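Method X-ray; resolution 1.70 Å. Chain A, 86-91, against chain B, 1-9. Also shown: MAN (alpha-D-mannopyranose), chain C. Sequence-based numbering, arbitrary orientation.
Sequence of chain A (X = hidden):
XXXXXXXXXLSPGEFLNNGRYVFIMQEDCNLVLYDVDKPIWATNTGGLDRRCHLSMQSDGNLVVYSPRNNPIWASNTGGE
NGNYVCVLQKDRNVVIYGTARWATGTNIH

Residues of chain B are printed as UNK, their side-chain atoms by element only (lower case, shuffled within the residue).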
# COMPACT_ATOMS: atom_id res chain seq x y z
N CYS A 86 16.00 2.68 -6.47
CA CYS A 86 15.50 4.02 -6.83
C CYS A 86 14.17 4.10 -6.11
O CYS A 86 13.24 3.35 -6.43
CB CYS A 86 15.32 4.18 -8.31
SG CYS A 86 14.58 5.81 -8.79
N VAL A 87 14.07 5.02 -5.13
CA VAL A 87 12.88 5.14 -4.30
C VAL A 87 12.09 6.44 -4.43
O VAL A 87 12.66 7.51 -4.35
CB VAL A 87 13.29 5.03 -2.78
CG1 VAL A 87 12.05 5.06 -1.87
CG2 VAL A 87 14.12 3.77 -2.51
N LEU A 88 10.75 6.31 -4.64
CA LEU A 88 9.84 7.46 -4.64
C LEU A 88 9.42 7.53 -3.19
O LEU A 88 8.60 6.73 -2.73
CB LEU A 88 8.64 7.26 -5.56
CG LEU A 88 7.51 8.32 -5.49
CD1 LEU A 88 8.03 9.74 -5.71
CD2 LEU A 88 6.39 8.00 -6.49
N GLN A 89 10.03 8.46 -2.46
CA GLN A 89 9.83 8.58 -0.99
C GLN A 89 8.56 9.30 -0.52
O GLN A 89 7.94 10.07 -1.25
CB GLN A 89 11.07 9.29 -0.38
CG GLN A 89 12.40 8.55 -0.70
CD GLN A 89 13.63 9.19 -0.05
OE1 GLN A 89 14.71 8.59 -0.06
NE2 GLN A 89 13.47 10.38 0.52
N LYS A 90 8.20 9.03 0.74
CA LYS A 90 7.03 9.63 1.37
C LYS A 90 7.18 11.18 1.53
O LYS A 90 6.17 11.88 1.70
CB LYS A 90 6.74 8.97 2.74
CG LYS A 90 7.86 9.15 3.79
CD LYS A 90 7.55 8.36 5.06
CE LYS A 90 8.66 8.51 6.09
NZ LYS A 90 8.42 7.69 7.32
N ASP A 91 8.43 11.69 1.48
CA ASP A 91 8.68 13.14 1.59
C ASP A 91 8.71 13.83 0.21
O ASP A 91 9.07 14.99 0.11
CB ASP A 91 9.98 13.46 2.39
CG ASP A 91 11.27 13.05 1.65
OD1 ASP A 91 11.21 12.40 0.59
OD2 ASP A 91 12.36 13.39 2.15
N UNK B 1 4.18 0.64 6.06
CA UNK B 1 5.44 1.15 5.49
C UNK B 1 6.44 0.02 5.28
O UNK B 1 6.56 -0.86 6.12
c UNK B 1 5.22 3.42 6.61
c UNK B 1 6.08 2.18 6.43
o UNK B 1 5.76 4.43 7.10
o UNK B 1 4.02 3.38 6.27
N UNK B 2 7.16 0.05 4.15
CA UNK B 2 8.18 -0.96 3.86
C UNK B 2 9.62 -0.44 4.07
O UNK B 2 10.58 -1.20 3.90
n UNK B 2 8.44 -0.94 0.10
c UNK B 2 8.18 -0.49 1.32
c UNK B 2 8.03 -1.55 2.42
o UNK B 2 8.04 0.71 1.57
N UNK B 3 9.76 0.85 4.47
CA UNK B 3 11.08 1.47 4.67
C UNK B 3 11.24 2.19 6.00
O UNK B 3 10.33 2.92 6.45
c UNK B 3 11.41 2.51 3.54
c UNK B 3 11.32 1.89 2.16
c UNK B 3 12.81 3.16 3.76
c UNK B 3 11.58 2.90 1.01
N UNK B 4 12.40 1.97 6.65
CA UNK B 4 12.77 2.66 7.85
C UNK B 4 13.94 3.57 7.41
O UNK B 4 15.03 3.08 7.09
c UNK B 4 13.19 1.72 8.98
c UNK B 4 14.10 1.43 11.34
c UNK B 4 13.53 2.41 10.33
c UNK B 4 12.31 3.11 10.90
N UNK B 5 13.68 4.88 7.34
CA UNK B 5 14.70 5.86 6.89
C UNK B 5 15.69 6.22 7.97
O UNK B 5 15.37 6.14 9.16
c UNK B 5 11.84 6.60 5.18
c UNK B 5 11.65 6.63 2.77
o UNK B 5 10.91 6.47 1.62
c UNK B 5 13.74 7.16 3.85
c UNK B 5 12.98 6.99 2.68
c UNK B 5 13.17 6.96 5.11
c UNK B 5 14.01 7.15 6.37
c UNK B 5 11.07 6.43 4.01
N UNK B 6 16.92 6.60 7.56
CA UNK B 6 17.94 7.00 8.54
C UNK B 6 17.41 8.21 9.30
O UNK B 6 16.84 9.15 8.70
c UNK B 6 19.32 7.28 7.88
o UNK B 6 19.25 8.25 6.86
N UNK B 7 17.57 8.18 10.63
CA UNK B 7 17.06 9.23 11.51
C UNK B 7 15.70 8.85 12.13
O UNK B 7 15.15 9.60 12.95
N UNK B 8 15.15 7.68 11.73
CA UNK B 8 13.85 7.18 12.25
C UNK B 8 14.04 5.97 13.15
O UNK B 8 15.08 5.29 13.09
c UNK B 8 12.47 7.96 10.20
c UNK B 8 12.89 6.80 11.12
o UNK B 8 11.42 6.33 8.75
o UNK B 8 10.70 8.41 8.64
c UNK B 8 11.45 7.54 9.12
N UNK B 9 13.02 5.69 13.97
CA UNK B 9 13.05 4.57 14.90
C UNK B 9 11.73 3.83 14.95
O UNK B 9 10.68 4.38 14.61
c UNK B 9 13.34 5.04 16.34
c UNK B 9 14.69 5.77 16.44
o UNK B 9 12.28 5.91 16.78
C1 MAN C . 16.74 14.75 1.76
C2 MAN C . 15.80 13.60 2.09
C3 MAN C . 16.59 12.30 2.23
C4 MAN C . 17.43 12.06 0.98
C5 MAN C . 18.28 13.29 0.67
C6 MAN C . 19.06 13.11 -0.64
O2 MAN C . 14.81 13.48 1.07
O3 MAN C . 15.71 11.20 2.43
O4 MAN C . 18.25 10.91 1.18
O5 MAN C . 17.46 14.46 0.58
O6 MAN C . 19.90 14.23 -0.85
O HOH W 1 8.49 5.06 6.22

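Position 1 has two side-chain carbons, the second carrying two oxygens. One oxygen comes near the amine of K90(A), too far for a salt bridge. The carboxylate sits directly on CB, so the residue is D1(B). Its OD1 lies 4.2 Å from NZ of K90(A): opposite charges near each other. Water 1 lies between them, 2.9 Å from OD1 of D1(B), and its O accepts a hydrogen bond from NZ of K90(A) at 2.9 Å.

Position 2 has two carbons, the second carrying one oxygen and one nitrogen. This amide touches nothing on the chain A stretch. It is N2(B), and both amide atoms are hydrogen-bonded elsewhere in the structure.

Position 3 has four carbons, forked at the first, with one arm two carbons long. The end of that arm meets V87(A). The residue is I3(B), its CD1 3.6 Å from CG1 of V87(A), an apolar contact. Its backbone O is 2.8 Å from the oxygen of water 1.

Position 4 also has four carbons, but forked at the second. CA-to-CB points away from chain A, as expected for the next residue in a strand. It is L4(B).

Position 5 has one carbon, then a ring of six carbons bearing one oxygen. The ring lies beside Q89(A) and K90(A), and its oxygen reaches Q89(A) and V87(A). It is Y5(B). Its OH is 3.5 Å from CG of Q89(A) and 3.9 Å from CG1 of V87(A); its CE1 is 3.8 Å from CE of K90(A).

Position 6 has one carbon and one oxygen, out of reach of chain A. It is S6(B).

Position 7 has no side-chain atoms. With phi 98°, a CB would be jammed against the preceding carbonyl O. It is G7(B), in a type II turn that runs from Y5(B) to position 8.

Position 8 has three carbons in a row, the third carrying two oxygens. One oxygen reaches the amine of K90(A). It is E8(B). OE2 of E8(B) accepts a hydrogen bond from NZ of K90(A) at 2.7 Å, part of a salt bridge. OE1 of E8(B) accepts one from N of Y5(B) at 3.0 Å, so the carboxylate also braces the turn.

Position 9 has one carbon carrying one oxygen and one carbon, out of reach of the chain A stretch. It is T9(B).

The contact is small, burying 296 Å² in all. K90(A) extends past the Y5(B) ring to the E8(B) carboxylate, while V87(A) packs on I3(B).

Chain B (1-9) DNILYSGET
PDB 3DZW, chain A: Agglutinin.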